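Salicylaldehyde dehydrogenase NahF (Pseudomonas putida, PDB 4JZ6) probably catalyses the NAD+-dependent oxidation of salicylaldehyde to salicylate, a step in the breakdown of naphthalene. Local coordinates at residues G342-P347 with F398-V403. Numbering follows the deposited sequence.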
loop_
_atom_site.group_PDB
_atom_site.type_symbol
_atom_site.label_atom_id
_atom_site.label_comp_id
_atom_site.label_asym_id
_atom_site.label_seq_id
_atom_site.Cartn_x
_atom_site.Cartn_y
_atom_site.Cartn_z
ATOM N N GLY A 342 24.547 -22.437 -13.899
ATOM C CA GLY A 342 25.658 -22.118 -13.023
ATOM C C GLY A 342 25.447 -22.680 -11.632
ATOM O O GLY A 342 24.452 -23.353 -11.375
ATOM N N PRO A 343 26.397 -22.429 -10.721
ATOM C CA PRO A 343 26.183 -22.886 -9.345
ATOM C C PRO A 343 25.133 -22.036 -8.645
ATOM O O PRO A 343 24.950 -20.874 -8.998
ATOM C CB PRO A 343 27.556 -22.691 -8.694
ATOM C CG PRO A 343 28.221 -21.632 -9.518
ATOM C CD PRO A 343 27.744 -21.868 -10.920
ATOM N N MET A 344 24.442 -22.617 -7.672
ATOM C CA MET A 344 23.498 -21.861 -6.859
ATOM C C MET A 344 24.254 -20.960 -5.898
ATOM O O MET A 344 25.479 -20.997 -5.847
ATOM C CB MET A 344 22.547 -22.798 -6.119
ATOM C CG MET A 344 21.643 -23.557 -7.064
ATOM S SD MET A 344 20.488 -24.681 -6.270
ATOM C CE MET A 344 21.615 -25.838 -5.494
ATOM N N VAL A 345 23.527 -20.148 -5.138
ATOM C CA VAL A 345 24.144 -19.057 -4.384
ATOM C C VAL A 345 24.860 -19.500 -3.111
ATOM O O VAL A 345 25.853 -18.894 -2.708
ATOM C CB VAL A 345 23.111 -17.945 -4.043
ATOM C CG1 VAL A 345 22.099 -18.439 -3.019
ATOM C CG2 VAL A 345 23.805 -16.695 -3.533
ATOM N N SER A 346 24.367 -20.564 -2.488
ATOM C CA SER A 346 24.828 -20.938 -1.158
ATOM C C SER A 346 24.923 -22.447 -1.010
ATOM O O SER A 346 24.121 -23.178 -1.590
ATOM C CB SER A 346 23.867 -20.372 -0.108
ATOM O OG SER A 346 24.220 -20.769 1.207
ATOM N N PRO A 347 25.894 -22.922 -0.210
ATOM C CA PRO A 347 26.076 -24.360 0.043
ATOM C C PRO A 347 24.943 -24.916 0.899
ATOM O O PRO A 347 25.168 -25.782 1.742
ATOM C CB PRO A 347 27.383 -24.418 0.844
ATOM C CG PRO A 347 28.023 -23.062 0.681
ATOM C CD PRO A 347 26.902 -22.106 0.487
ATOM N N PHE A 398 14.239 -22.340 -5.031
ATOM C CA PHE A 398 15.201 -21.507 -5.743
ATOM C C PHE A 398 16.333 -22.339 -6.320
ATOM O O PHE A 398 17.393 -22.468 -5.706
ATOM C CB PHE A 398 15.757 -20.423 -4.815
ATOM C CG PHE A 398 15.419 -19.029 -5.253
ATOM C CD1 PHE A 398 14.104 -18.676 -5.534
ATOM C CD2 PHE A 398 16.412 -18.070 -5.388
ATOM C CE1 PHE A 398 13.789 -17.393 -5.944
ATOM C CE2 PHE A 398 16.101 -16.780 -5.796
ATOM C CZ PHE A 398 14.788 -16.441 -6.075
ATOM N N GLY A 399 16.109 -22.901 -7.502
ATOM C CA GLY A 399 17.097 -23.773 -8.112
ATOM C C GLY A 399 16.731 -24.251 -9.502
ATOM O O GLY A 399 15.621 -24.003 -9.977
ATOM N N PRO A 400 17.681 -24.931 -10.169
ATOM C CA PRO A 400 17.496 -25.520 -11.499
ATOM C C PRO A 400 16.623 -26.776 -11.434
ATOM O O PRO A 400 17.009 -27.851 -11.908
ATOM C CB PRO A 400 18.921 -25.887 -11.914
ATOM C CG PRO A 400 19.618 -26.168 -10.624
ATOM C CD PRO A 400 19.037 -25.177 -9.642
ATOM N N ILE A 401 15.451 -26.627 -10.828
ATOM C CA ILE A 401 14.475 -27.700 -10.740
ATOM C C ILE A 401 13.101 -27.098 -11.012
ATOM O O ILE A 401 12.871 -25.922 -10.726
ATOM C CB ILE A 401 14.511 -28.392 -9.356
ATOM C CG1 ILE A 401 13.549 -29.581 -9.314
ATOM C CG2 ILE A 401 14.207 -27.403 -8.248
ATOM C CD1 ILE A 401 13.556 -30.340 -7.999
ATOM N N THR A 402 12.208 -27.891 -11.596
ATOM C CA THR A 402 10.854 -27.440 -11.884
ATOM C C THR A 402 9.893 -28.636 -11.935
ATOM O O THR A 402 10.320 -29.777 -12.158
ATOM C CB THR A 402 10.805 -26.617 -13.191
ATOM O OG1 THR A 402 9.597 -25.848 -13.233
ATOM C CG2 THR A 402 10.890 -27.523 -14.414
ATOM N N VAL A 403 8.603 -28.375 -11.713
ATOM C CA VAL A 403 7.618 -29.451 -11.599
ATOM C C VAL A 403 6.510 -29.413 -12.654
ATOM O O VAL A 403 6.071 -28.343 -13.087
ATOM C CB VAL A 403 6.969 -29.494 -10.196
ATOM C CG1 VAL A 403 8.033 -29.625 -9.125
ATOM C CG2 VAL A 403 6.114 -28.263 -9.956
#
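Met344 meets the Pro400 ring at its edge, not over a face. The sulfur SD sits close to the mean plane of the ring, 3.7 Å from Pro400 CD. Met344 CG and CE fall on opposite sides of that plane, so the thioether straddles the CD corner. Met344 CG is also close, 4.0 Å from Pro400 CD. The Phe398–Gly399 peptide, a truly flat group, turns its carbonyl edge to the same sulfur, with Phe398 O 3.8 Å from Met344 SD. Gly399 adds a backbone carbon, and its CA lies 4.0 Å from Met344 SD. One sulfur thus touches three consecutive residues. The contact is van der Waals in nature.

The Met344 side chain first runs extended toward the loop 398-400, with chi2 at -180°. It then bends at the sulfur (chi3 -63°), which turns the methyl CE away from the proline corner. Helix 349-362 adds Ser349 and Ile353 to the Met344 packing, and Gln299 touches it too.

Phe-Gly-Pro at 398-400 belongs to the Glu-X-Phe-Gly-Pro signature of aldehyde dehydrogenases. In relatives the Glu and Phe of this signature line the nicotinamide end of the NAD site. Here the Phe398 side chain is about 6 Å from a bound salicylaldehyde and rests on Asn166. An inverse gamma turn bends the chain at Pro400, closed by a hydrogen bond from Ile401 N to Gly399 O (2.8 Å). The turn leads into strand 401-407, which pairs in parallel with strands 381-384 and 306-310 within the catalytic-domain sheet.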